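Local coordinates for flocculation protein FLO11 (Saccharomyces cerevisiae, PDB 4UYT) that mediates homotypic cell-cell adhesion during yeast flocculation, with homophilic binding conferred by two aromatic bands on the surface of its Flo11 domain, the part described here, at residues Y32-T37 with L146-N151; I51-K56 with F119-E124; Y89-D92 with D96-A99; V103-D108 with F166-D171. One frame throughout, in Å; residues are numbered along the deposited sequence. Where two conformers were deposited one is given.

Interaction 1 (Y32-T37 with L146-N151); sequences YTLDVT and LSTGCN
Tyr32 and Leu146 form the close part of this contact. One methyl of the leucine, CD1, presses against the root of the tyrosine, 3.7 Å from Tyr32 CD1 and 3.8 Å from Tyr32 CB, with the two side chains crossing at about a right angle. A chi1 of -68°, CG beside the backbone N, sets the direction of the ring; CB, CG and CD1 are its atoms nearest Leu146 CD1. The hydroxyl is engaged elsewhere, in a hydrogen bond with Tyr125 OH, while the ring also meets Phe123. Here strands 32-43 and 143-147, from two different antiparallel sheets, face each other across the core of a fibronectin type III-like beta-sandwich. Two residues further on in both segments the fit slackens: Leu34 CD1 comes no nearer to Thr148 CG2 than 4.3 Å, although both side chains are buried. Thr148 OG1 is instead held by Asn118 ND2 and the backbone N of Phe119, which ties the polar branch of the threonine down beside the apolar layer. Thr33 and Asp35 are exposed, their backbones bonded to Lys54 and His52. Past Thr148 the chain turns off toward Cys150, whose SG is bonded to Cys15 SG.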
loop_
_atom_site.group_PDB
_atom_site.type_symbol
_atom_site.label_atom_id
_atom_site.label_comp_id
_atom_site.label_asym_id
_atom_site.label_seq_id
_atom_site.Cartn_x
_atom_site.Cartn_y
_atom_site.Cartn_z
ATOM N N TYR A 32 10.159 -4.454 1.421
ATOM C CA TYR A 32 8.756 -4.790 1.734
ATOM C C TYR A 32 8.081 -5.198 0.427
ATOM O O TYR A 32 8.493 -4.772 -0.646
ATOM C CB TYR A 32 7.994 -3.586 2.307
ATOM C CG TYR A 32 8.435 -3.129 3.665
ATOM C CD1 TYR A 32 9.620 -2.417 3.835
ATOM C CD2 TYR A 32 7.616 -3.329 4.789
ATOM C CE1 TYR A 32 10.007 -1.962 5.081
ATOM C CE2 TYR A 32 8.004 -2.878 6.038
ATOM C CZ TYR A 32 9.206 -2.203 6.175
ATOM O OH TYR A 32 9.582 -1.739 7.413
ATOM N N THR A 33 6.967 -5.923 0.575
ATOM C CA THR A 33 6.068 -6.227 -0.506
ATOM C C THR A 33 4.662 -5.780 -0.148
ATOM O O THR A 33 4.293 -5.672 1.024
ATOM C CB THR A 33 6.060 -7.735 -0.847
ATOM O OG1 THR A 33 5.648 -8.476 0.298
ATOM C CG2 THR A 33 7.445 -8.210 -1.320
ATOM N N LEU A 34 3.857 -5.572 -1.182
ATOM C CA LEU A 34 2.449 -5.221 -1.043
ATOM C C LEU A 34 1.640 -6.053 -2.002
ATOM O O LEU A 34 2.010 -6.164 -3.172
ATOM C CB LEU A 34 2.235 -3.712 -1.282
ATOM C CG LEU A 34 0.796 -3.210 -1.149
ATOM C CD1 LEU A 34 0.760 -1.757 -0.665
ATOM C CD2 LEU A 34 -0.022 -3.337 -2.424
ATOM N N ASP A 35 0.521 -6.595 -1.518
ATOM C CA ASP A 35 -0.452 -7.249 -2.355
ATOM C C ASP A 35 -1.826 -6.639 -2.058
ATOM O O ASP A 35 -2.125 -6.262 -0.949
ATOM C CB ASP A 35 -0.468 -8.761 -2.080
ATOM C CG ASP A 35 -1.167 -9.554 -3.134
ATOM O OD1 ASP A 35 -1.423 -9.039 -4.240
ATOM O OD2 ASP A 35 -1.385 -10.761 -2.863
ATOM N N VAL A 36 -2.657 -6.594 -3.069
ATOM C CA VAL A 36 -4.076 -6.197 -2.936
ATOM C C VAL A 36 -4.861 -7.492 -2.913
ATOM O O VAL A 36 -4.922 -8.210 -3.905
ATOM C CB VAL A 36 -4.525 -5.261 -4.066
ATOM C CG1 VAL A 36 -6.020 -4.965 -3.903
ATOM C CG2 VAL A 36 -3.707 -3.979 -4.081
ATOM N N THR A 37 -5.404 -7.828 -1.748
ATOM C CA THR A 37 -5.998 -9.121 -1.534
ATOM C C THR A 37 -7.512 -9.195 -1.738
ATOM O O THR A 37 -8.043 -10.283 -1.918
ATOM C CB THR A 37 -5.650 -9.646 -0.139
ATOM O OG1 THR A 37 -6.164 -8.745 0.837
ATOM C CG2 THR A 37 -4.129 -9.789 0.024
ATOM N N LEU A 146 7.054 4.459 1.034
ATOM C CA LEU A 146 7.029 3.430 0.002
ATOM C C LEU A 146 5.838 3.701 -0.888
ATOM O O LEU A 146 4.705 3.831 -0.419
ATOM C CB LEU A 146 6.914 2.049 0.602
ATOM C CG LEU A 146 8.075 1.656 1.509
ATOM C CD1 LEU A 146 7.879 0.229 2.002
ATOM C CD2 LEU A 146 9.436 1.830 0.847
ATOM N N SER A 147 6.099 3.759 -2.181
ATOM C CA SER A 147 5.086 4.134 -3.137
ATOM C C SER A 147 4.648 2.973 -4.022
ATOM O O SER A 147 5.438 2.083 -4.322
ATOM C CB SER A 147 5.614 5.249 -4.012
ATOM O OG SER A 147 6.709 4.772 -4.756
ATOM N N THR A 148 3.407 3.045 -4.513
ATOM C CA THR A 148 2.916 2.067 -5.466
ATOM C C THR A 148 2.982 2.634 -6.876
ATOM O O THR A 148 2.887 3.843 -7.093
ATOM C CB THR A 148 1.445 1.647 -5.183
ATOM O OG1 THR A 148 0.553 2.748 -5.408
ATOM C CG2 THR A 148 1.245 1.185 -3.776
ATOM N N GLY A 149 3.026 1.722 -7.838
ATOM C CA GLY A 149 2.724 2.068 -9.195
ATOM C C GLY A 149 3.541 1.325 -10.238
ATOM O O GLY A 149 4.641 0.812 -9.967
ATOM N N CYS A 150 2.979 1.303 -11.436
ATOM C CA CYS A 150 3.607 0.692 -12.615
ATOM C C CYS A 150 4.095 1.707 -13.633
ATOM O O CYS A 150 4.628 1.309 -14.650
ATOM C CB CYS A 150 2.605 -0.245 -13.296
ATOM S SG CYS A 150 2.150 -1.699 -12.352
ATOM N N ASN A 151 3.928 2.987 -13.353
ATOM C CA ASN A 151 4.169 4.078 -14.283
ATOM C C ASN A 151 5.444 4.859 -14.065
ATOM O O ASN A 151 5.574 5.947 -14.594
ATOM C CB ASN A 151 2.966 5.061 -14.188
ATOM C CG ASN A 151 2.603 5.480 -12.725
ATOM O OD1 ASN A 151 3.010 4.840 -11.703
ATOM N ND2 ASN A 151 1.764 6.534 -12.622
#

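Interaction 2 (I51-K56 with F119-E124)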
loop_
_atom_site.group_PDB
_atom_site.type_symbol
_atom_site.label_atom_id
_atom_site.label_comp_id
_atom_site.label_asym_id
_atom_site.label_seq_id
_atom_site.Cartn_x
_atom_site.Cartn_y
_atom_site.Cartn_z
ATOM N N ILE A 51 -5.219 -4.296 1.482
ATOM C CA ILE A 51 -3.827 -4.529 1.187
ATOM C C ILE A 51 -3.177 -5.362 2.281
ATOM O O ILE A 51 -3.600 -5.298 3.436
ATOM C CB ILE A 51 -3.044 -3.211 0.947
ATOM C CG1 ILE A 51 -2.978 -2.325 2.195
ATOM C CG2 ILE A 51 -3.631 -2.472 -0.238
ATOM C CD1 ILE A 51 -2.070 -1.109 2.082
ATOM N N HIS A 52 -2.126 -6.099 1.899
ATOM C CA HIS A 52 -1.317 -6.866 2.806
ATOM C C HIS A 52 0.126 -6.490 2.533
ATOM O O HIS A 52 0.625 -6.715 1.424
ATOM C CB HIS A 52 -1.538 -8.360 2.590
ATOM C CG HIS A 52 -0.767 -9.240 3.519
ATOM N ND1 HIS A 52 -0.509 -10.556 3.245
ATOM C CD2 HIS A 52 -0.242 -8.993 4.736
ATOM C CE1 HIS A 52 0.145 -11.082 4.257
ATOM N NE2 HIS A 52 0.322 -10.152 5.172
ATOM N N VAL A 53 0.802 -5.931 3.527
ATOM C CA VAL A 53 2.171 -5.459 3.426
ATOM C C VAL A 53 3.052 -6.308 4.319
ATOM O O VAL A 53 2.707 -6.536 5.464
ATOM C CB VAL A 53 2.277 -3.972 3.819
ATOM C CG1 VAL A 53 3.699 -3.481 3.816
ATOM C CG2 VAL A 53 1.434 -3.143 2.856
ATOM N N LYS A 54 4.156 -6.804 3.759
ATOM C CA LYS A 54 5.118 -7.585 4.521
ATOM C C LYS A 54 6.503 -7.024 4.358
ATOM O O LYS A 54 6.870 -6.539 3.296
ATOM C CB LYS A 54 5.113 -9.038 4.069
ATOM C CG LYS A 54 3.788 -9.762 4.273
ATOM C CD LYS A 54 3.927 -11.083 3.533
ATOM C CE LYS A 54 2.966 -12.166 3.936
ATOM N NZ LYS A 54 3.577 -13.509 3.752
ATOM N N GLY A 55 7.251 -7.069 5.449
ATOM C CA GLY A 55 8.662 -6.734 5.450
ATOM C C GLY A 55 9.526 -7.991 5.377
ATOM O O GLY A 55 9.107 -9.062 5.823
ATOM N N LYS A 56 10.739 -7.864 4.849
ATOM C CA LYS A 56 11.612 -9.024 4.684
ATOM C C LYS A 56 11.943 -9.697 6.012
ATOM O O LYS A 56 11.969 -10.926 6.118
ATOM C CB LYS A 56 12.911 -8.613 3.969
ATOM C CG LYS A 56 13.798 -9.787 3.585
ATOM C CD LYS A 56 14.773 -9.470 2.458
ATOM C CE LYS A 56 15.611 -10.679 2.068
ATOM N NZ LYS A 56 16.272 -10.463 0.746
ATOM N N PHE A 119 -0.617 5.368 -4.265
ATOM C CA PHE A 119 -0.532 5.976 -2.956
ATOM C C PHE A 119 0.847 5.660 -2.388
ATOM O O PHE A 119 1.644 4.938 -2.984
ATOM C CB PHE A 119 -1.687 5.494 -2.038
ATOM C CG PHE A 119 -1.753 3.989 -1.880
ATOM C CD1 PHE A 119 -0.976 3.339 -0.958
ATOM C CD2 PHE A 119 -2.603 3.227 -2.662
ATOM C CE1 PHE A 119 -1.021 1.953 -0.828
ATOM C CE2 PHE A 119 -2.671 1.848 -2.537
ATOM C CZ PHE A 119 -1.872 1.228 -1.605
ATOM N N GLN A 120 1.104 6.202 -1.204
ATOM C CA GLN A 120 2.329 5.918 -0.486
ATOM C C GLN A 120 1.999 5.489 0.915
ATOM O O GLN A 120 0.935 5.802 1.454
ATOM C CB GLN A 120 3.271 7.124 -0.474
ATOM C CG GLN A 120 3.552 7.683 -1.857
ATOM C CD GLN A 120 2.439 8.583 -2.331
ATOM O OE1 GLN A 120 2.003 9.464 -1.598
ATOM N NE2 GLN A 120 1.947 8.354 -3.555
ATOM N N ILE A 121 2.940 4.765 1.504
ATOM C CA ILE A 121 2.861 4.389 2.893
ATOM C C ILE A 121 4.064 5.009 3.597
ATOM O O ILE A 121 5.215 4.740 3.216
ATOM C CB ILE A 121 2.798 2.864 3.086
ATOM C CG1 ILE A 121 1.666 2.253 2.243
ATOM C CG2 ILE A 121 2.619 2.555 4.566
ATOM C CD1 ILE A 121 1.490 0.764 2.431
ATOM N N GLN A 122 3.774 5.848 4.593
ATOM C CA GLN A 122 4.788 6.605 5.300
ATOM C C GLN A 122 5.051 5.896 6.615
ATOM O O GLN A 122 4.170 5.797 7.478
ATOM C CB GLN A 122 4.292 8.029 5.524
ATOM C CG GLN A 122 5.229 8.948 6.276
ATOM C CD GLN A 122 4.548 10.259 6.625
ATOM O OE1 GLN A 122 4.046 10.957 5.758
ATOM N NE2 GLN A 122 4.493 10.569 7.904
ATOM N N PHE A 123 6.300 5.443 6.759
ATOM C CA PHE A 123 6.766 4.775 7.964
ATOM C C PHE A 123 7.663 5.737 8.746
ATOM O O PHE A 123 8.554 6.378 8.176
ATOM C CB PHE A 123 7.641 3.580 7.600
ATOM C CG PHE A 123 6.917 2.396 6.991
ATOM C CD1 PHE A 123 6.498 2.422 5.669
ATOM C CD2 PHE A 123 6.730 1.232 7.717
ATOM C CE1 PHE A 123 5.861 1.323 5.115
ATOM C CE2 PHE A 123 6.137 0.114 7.153
ATOM C CZ PHE A 123 5.715 0.157 5.848
ATOM N N GLU A 124 7.465 5.778 10.052
ATOM C CA GLU A 124 8.404 6.451 10.938
ATOM C C GLU A 124 8.718 5.487 12.056
ATOM O O GLU A 124 7.890 5.241 12.933
ATOM C CB GLU A 124 7.821 7.751 11.520
ATOM C CG GLU A 124 7.573 8.853 10.510
ATOM C CD GLU A 124 6.993 10.125 11.128
ATOM O OE1 GLU A 124 6.765 10.188 12.357
ATOM O OE2 GLU A 124 6.750 11.077 10.361
#
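Val53 and Ile121 stand opposite each other with their CA atoms 9.9 Å apart, too far for backbone pairing, with side chains from both sheets between them; the two segments run in the same general sense but clearly inclined to each other. They belong to facing sheets of the fibronectin type III-like beta-sandwich: strand 46-55 is flanked by strands 32-43 and 96-104, strand 120-125 by 64-70 and 143-147. The centre of the contact is the end methyl of Ile121, CD1, which has two partners on the other sheet. Ile51 CD1 meets Ile121 CD1 tip to tip at 4.0 Å. Val53 slides past the same isoleucine in the opposite sense, its CG2 lying 3.9 Å from Ile121 CD1. The chi1 of 65° sets Ile51 CG1 between the backbone N and the carbonyl carbon, and a nearly straight chi2 of 172° then carries CD1 out into the core. This layer is wholly apolar, and it is extended by Leu34, on which both Ile51 and Val53 rest, and by Leu67, which Ile121 touches. At the lower-numbered end of both segments Phe119 closes the row, its ring held edge-to-face with Phe101, and Ile51 CG2 approaches Phe119 CZ obliquely at 4.3 Å.

Interaction 3 (Y89-D92 with D96-A99); sequences YLID and DFTA
Ile91 packs on Phe97 where the chain passes from one sheet of the beta-sandwich to the other: residues 89-92 follow strand 88-89 of the five-stranded sheet, and strand 96-104 is an outermost strand of the four-stranded one. Asp96 begins that strand. Its carboxylate OD1 is hydrogen-bonded to His52 NE2 on the adjoining strand, while its carbonyl faces the loop across a water that donates to Asp96 O at 2.8 Å and accepts the N-H of Asp92 N at 3.2 Å. Phe97 supplies the apolar part. With chi1 at 66° its CG lies between the backbone N and the carbonyl carbon, and the ring leads away from the loop toward Leu67 and Leu81, with CB as the nearest point and CG and CD1 slightly farther. Ile91 CG2 rests 3.7 Å from Phe97 CB, approaching the ring obliquely. The backbone of Phe97 pairs with Val53. The side chain of Thr98 starts out away from the loop, but its carbonyl faces inward to it: Ile91 CG2 touches Thr98 O at 3.8 Å, and a second water bridges the two backbones, donating one hydrogen to Leu90 O at 3.0 Å and the other to Thr98 O at 2.7 Å.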
loop_
_atom_site.group_PDB
_atom_site.type_symbol
_atom_site.label_atom_id
_atom_site.label_comp_id
_atom_site.label_asym_id
_atom_site.label_seq_id
_atom_site.Cartn_x
_atom_site.Cartn_y
_atom_site.Cartn_z
ATOM N N TYR A 89 -4.396 2.791 16.569
ATOM C CA TYR A 89 -3.664 1.537 16.814
ATOM C C TYR A 89 -4.337 0.414 16.042
ATOM O O TYR A 89 -4.953 -0.472 16.613
ATOM C CB TYR A 89 -3.599 1.254 18.328
ATOM C CG TYR A 89 -3.176 2.485 19.106
ATOM C CD1 TYR A 89 -1.851 2.902 19.149
ATOM C CD2 TYR A 89 -4.108 3.260 19.786
ATOM C CE1 TYR A 89 -1.461 4.028 19.841
ATOM C CE2 TYR A 89 -3.730 4.391 20.497
ATOM C CZ TYR A 89 -2.399 4.775 20.517
ATOM O OH TYR A 89 -1.949 5.885 21.184
ATOM N N LEU A 90 -4.236 0.477 14.720
ATOM C CA LEU A 90 -5.001 -0.419 13.852
ATOM C C LEU A 90 -4.184 -1.519 13.219
ATOM O O LEU A 90 -4.709 -2.289 12.409
ATOM C CB LEU A 90 -5.693 0.391 12.765
ATOM C CG LEU A 90 -6.712 1.398 13.292
ATOM C CD1 LEU A 90 -7.181 2.267 12.142
ATOM C CD2 LEU A 90 -7.877 0.695 13.966
ATOM N N ILE A 91 -2.893 -1.573 13.539
ATOM C CA ILE A 91 -2.027 -2.664 13.152
ATOM C C ILE A 91 -1.165 -3.028 14.328
ATOM O O ILE A 91 -0.871 -2.183 15.169
ATOM C CB ILE A 91 -1.145 -2.313 11.933
ATOM C CG1 ILE A 91 -0.199 -1.127 12.202
ATOM C CG2 ILE A 91 -2.015 -2.012 10.733
ATOM C CD1 ILE A 91 1.247 -1.547 12.364
ATOM N N ASP A 92 -0.741 -4.282 14.361
ATOM C CA ASP A 92 0.146 -4.738 15.416
ATOM C C ASP A 92 1.514 -5.198 14.978
ATOM O O ASP A 92 2.303 -5.602 15.819
ATOM C CB ASP A 92 -0.529 -5.815 16.276
ATOM C CG ASP A 92 -0.798 -7.102 15.530
ATOM O OD1 ASP A 92 -0.383 -7.268 14.362
ATOM O OD2 ASP A 92 -1.430 -7.985 16.153
ATOM N N ASP A 96 4.060 -6.942 8.949
ATOM C CA ASP A 96 3.062 -7.882 8.450
ATOM C C ASP A 96 1.705 -7.330 8.854
ATOM O O ASP A 96 1.221 -7.578 9.961
ATOM C CB ASP A 96 3.262 -9.310 8.980
ATOM C CG ASP A 96 2.441 -10.328 8.225
ATOM O OD1 ASP A 96 1.429 -9.931 7.625
ATOM O OD2 ASP A 96 2.825 -11.504 8.227
ATOM N N PHE A 97 1.104 -6.529 7.987
ATOM C CA PHE A 97 -0.154 -5.874 8.316
ATOM C C PHE A 97 -1.061 -5.825 7.132
ATOM O O PHE A 97 -0.647 -5.961 5.991
ATOM C CB PHE A 97 0.062 -4.465 8.896
ATOM C CG PHE A 97 0.656 -3.443 7.946
ATOM C CD1 PHE A 97 -0.149 -2.667 7.127
ATOM C CD2 PHE A 97 2.051 -3.231 7.885
ATOM C CE1 PHE A 97 0.403 -1.708 6.293
ATOM C CE2 PHE A 97 2.607 -2.273 7.039
ATOM C CZ PHE A 97 1.762 -1.515 6.249
ATOM N N THR A 98 -2.328 -5.617 7.445
ATOM C CA THR A 98 -3.339 -5.370 6.463
ATOM C C THR A 98 -4.006 -4.027 6.732
ATOM O O THR A 98 -3.979 -3.501 7.833
ATOM C CB THR A 98 -4.415 -6.480 6.428
ATOM O OG1 THR A 98 -5.110 -6.514 7.683
ATOM C CG2 THR A 98 -3.811 -7.807 6.129
ATOM N N ALA A 99 -4.634 -3.496 5.699
ATOM C CA ALA A 99 -5.431 -2.279 5.830
ATOM C C ALA A 99 -6.528 -2.334 4.801
ATOM O O ALA A 99 -6.305 -2.829 3.702
ATOM C CB ALA A 99 -4.571 -1.040 5.630
HETATM O O HOH W 1 -5.418 -1.894 9.488
HETATM O O HOH W 2 -0.368 -6.102 11.808
#

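Interaction 4 (V103-D108 with F166-D171); sequences VYATQD and FYWNID
A chi1 of 54° places Trp168 CG between its backbone N and carbonyl carbon, and the indole reaches across to Val103 and Ala105. Val103 is turned to match: chi1 of -62° sends CG2 into the corresponding position over its own backbone, facing the tryptophan. One ring atom, CZ2 on the six-membered side of the indole, serves both partners. Val103 CG2 comes in at the edge, close to the ring plane, 4.1 Å from Trp168 CZ2, whereas Ala105 CB approaches the same Trp168 CZ2 obliquely at 3.8 Å. The indole is also held edge-to-face by Tyr47 and touches Val39, Ile49 and Met116, so the buried ring is packed by apolar and aromatic side chains. In the fibronectin type III-like fold this joins the end of strand 96-104, an outer strand of the four-stranded sheet, to strand 166-169, the middle strand of a small antiparallel sheet with 12-13 and 113-115. Further along both segments the contact reaches the surface and thins out. There Ile170 CD1, at the end of an extended side chain, lies 3.9 Å from Asp108 OD1, a van der Waals touch between a methyl and an exposed carboxylate. Val114 of the small sheet is packed by Ala105, Asp108 and Ile170 alike. Just beyond Asp171, whose N-H bonds to Tyr47 OH, Cys172 is linked to Cys8 by a disulfide.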
loop_
_atom_site.group_PDB
_atom_site.type_symbol
_atom_site.label_atom_id
_atom_site.label_comp_id
_atom_site.label_asym_id
_atom_site.label_seq_id
_atom_site.Cartn_x
_atom_site.Cartn_y
_atom_site.Cartn_z
ATOM N N VAL A 103 -10.915 3.738 -2.370
ATOM C CA VAL A 103 -10.255 4.474 -3.426
ATOM C C VAL A 103 -11.271 4.776 -4.511
ATOM O O VAL A 103 -12.235 4.037 -4.698
ATOM C CB VAL A 103 -9.061 3.706 -4.026
ATOM C CG1 VAL A 103 -8.001 3.461 -2.968
ATOM C CG2 VAL A 103 -9.501 2.402 -4.679
ATOM N N TYR A 104 -10.991 5.832 -5.267
ATOM C CA TYR A 104 -11.689 6.093 -6.498
ATOM C C TYR A 104 -10.775 5.632 -7.633
ATOM O O TYR A 104 -9.672 6.156 -7.812
ATOM C CB TYR A 104 -11.974 7.592 -6.674
ATOM C CG TYR A 104 -12.651 8.288 -5.527
ATOM C CD1 TYR A 104 -13.730 7.735 -4.845
ATOM C CD2 TYR A 104 -12.226 9.572 -5.155
ATOM C CE1 TYR A 104 -14.366 8.407 -3.819
ATOM C CE2 TYR A 104 -12.851 10.242 -4.123
ATOM C CZ TYR A 104 -13.917 9.670 -3.460
ATOM O OH TYR A 104 -14.511 10.378 -2.457
ATOM N N ALA A 105 -11.203 4.600 -8.356
ATOM C CA ALA A 105 -10.371 4.000 -9.436
ATOM C C ALA A 105 -11.049 4.281 -10.737
ATOM O O ALA A 105 -12.157 3.784 -10.971
ATOM C CB ALA A 105 -10.195 2.501 -9.211
ATOM N N THR A 106 -10.432 5.105 -11.558
ATOM C CA THR A 106 -11.054 5.591 -12.756
ATOM C C THR A 106 -10.187 5.506 -14.018
ATOM O O THR A 106 -10.747 5.631 -15.079
ATOM C CB THR A 106 -11.542 7.037 -12.595
ATOM O OG1 THR A 106 -10.389 7.842 -12.356
ATOM C CG2 THR A 106 -12.546 7.160 -11.469
ATOM N N GLN A 107 -8.870 5.341 -13.929
ATOM C CA GLN A 107 -8.045 5.352 -15.139
ATOM C C GLN A 107 -8.111 3.990 -15.794
ATOM O O GLN A 107 -7.740 2.987 -15.207
ATOM C CB GLN A 107 -6.597 5.745 -14.819
ATOM C CG GLN A 107 -6.456 7.140 -14.219
ATOM C CD GLN A 107 -7.295 8.173 -14.930
ATOM O OE1 GLN A 107 -8.316 8.677 -14.368
ATOM N NE2 GLN A 107 -6.908 8.468 -16.186
ATOM N N ASP A 108 -8.603 3.932 -17.013
ATOM C CA ASP A 108 -8.813 2.649 -17.683
ATOM C C ASP A 108 -7.502 1.961 -18.073
ATOM O O ASP A 108 -6.599 2.571 -18.648
ATOM C CB ASP A 108 -9.612 2.837 -18.970
ATOM C CG ASP A 108 -11.003 3.346 -18.752
ATOM O OD1 ASP A 108 -11.591 3.054 -17.709
ATOM O OD2 ASP A 108 -11.528 4.058 -19.630
ATOM N N PHE A 166 -1.871 -2.087 -9.403
ATOM C CA PHE A 166 -2.846 -3.152 -9.571
ATOM C C PHE A 166 -4.009 -2.634 -10.361
ATOM O O PHE A 166 -4.296 -1.425 -10.366
ATOM C CB PHE A 166 -3.347 -3.656 -8.214
ATOM C CG PHE A 166 -2.309 -4.411 -7.461
ATOM C CD1 PHE A 166 -1.345 -3.744 -6.712
ATOM C CD2 PHE A 166 -2.293 -5.815 -7.485
ATOM C CE1 PHE A 166 -0.363 -4.469 -6.057
ATOM C CE2 PHE A 166 -1.310 -6.527 -6.803
ATOM C CZ PHE A 166 -0.369 -5.846 -6.091
ATOM N N TYR A 167 -4.751 -3.552 -10.972
ATOM C CA TYR A 167 -5.989 -3.184 -11.651
ATOM C C TYR A 167 -7.019 -4.285 -11.461
ATOM O O TYR A 167 -6.728 -5.404 -11.037
ATOM C CB TYR A 167 -5.709 -2.871 -13.121
ATOM C CG TYR A 167 -5.258 -4.024 -14.001
ATOM C CD1 TYR A 167 -6.168 -4.957 -14.466
ATOM C CD2 TYR A 167 -3.966 -4.090 -14.485
ATOM C CE1 TYR A 167 -5.831 -5.946 -15.340
ATOM C CE2 TYR A 167 -3.595 -5.098 -15.393
ATOM C CZ TYR A 167 -4.556 -6.029 -15.799
ATOM O OH TYR A 167 -4.277 -7.043 -16.693
ATOM N N TRP A 168 -8.269 -3.946 -11.750
ATOM C CA TRP A 168 -9.394 -4.848 -11.529
ATOM C C TRP A 168 -10.573 -4.370 -12.392
ATOM O O TRP A 168 -10.535 -3.333 -13.029
ATOM C CB TRP A 168 -9.792 -4.892 -10.072
ATOM C CG TRP A 168 -10.067 -3.563 -9.447
ATOM C CD1 TRP A 168 -11.212 -2.808 -9.557
ATOM C CD2 TRP A 168 -9.195 -2.823 -8.608
ATOM N NE1 TRP A 168 -11.092 -1.639 -8.843
ATOM C CE2 TRP A 168 -9.876 -1.628 -8.228
ATOM C CE3 TRP A 168 -7.911 -3.059 -8.092
ATOM C CZ2 TRP A 168 -9.348 -0.713 -7.333
ATOM C CZ3 TRP A 168 -7.382 -2.148 -7.210
ATOM C CH2 TRP A 168 -8.103 -0.993 -6.833
ATOM N N ASN A 169 -11.634 -5.162 -12.380
ATOM C CA ASN A 169 -12.787 -4.878 -13.218
ATOM C C ASN A 169 -13.593 -3.654 -12.732
ATOM O O ASN A 169 -13.916 -3.536 -11.550
ATOM C CB ASN A 169 -13.715 -6.068 -13.326
ATOM C CG ASN A 169 -13.230 -7.092 -14.342
ATOM O OD1 ASN A 169 -12.028 -7.299 -14.527
ATOM N ND2 ASN A 169 -14.162 -7.755 -14.989
ATOM N N ILE A 170 -13.982 -2.832 -13.681
ATOM C CA ILE A 170 -14.888 -1.709 -13.436
ATOM C C ILE A 170 -16.172 -2.237 -12.804
ATOM O O ILE A 170 -16.781 -3.204 -13.295
ATOM C CB ILE A 170 -15.173 -0.962 -14.746
ATOM C CG1 ILE A 170 -13.900 -0.298 -15.284
ATOM C CG2 ILE A 170 -16.280 0.077 -14.562
ATOM C CD1 ILE A 170 -13.983 0.095 -16.745
ATOM N N ASP A 171 -16.569 -1.603 -11.710
ATOM C CA ASP A 171 -17.760 -1.930 -10.920
ATOM C C ASP A 171 -17.724 -3.378 -10.405
ATOM O O ASP A 171 -18.743 -3.909 -9.946
ATOM C CB ASP A 171 -19.039 -1.653 -11.694
ATOM C CG ASP A 171 -19.137 -0.218 -12.165
ATOM O OD1 ASP A 171 -18.497 0.658 -11.515
ATOM O OD2 ASP A 171 -19.814 0.038 -13.180
#

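Overall arrangement
Interactions 1 and 2 occupy the same core, their centres 8 Å apart, and join the same two sheets through neighbouring strands: Thr33 N pairs with Lys54 O, and Leu146 O with Ile121 N. Both are purely apolar across the sheets. Interaction 3, sharing strand pairing with interaction 2 through Val53 and Phe97, lies further out and mixes one apolar contact with water bridges between backbone atoms. Interaction 4 uses the far end of the same strand, 96-104, on the opposite side of the domain's centre; it is aromatic and buried at Trp168 but reaches solvent at Asp108. Phe166, on the 166-171 segment but outside the contact itself, packs on Val36 of the 32-37 segment.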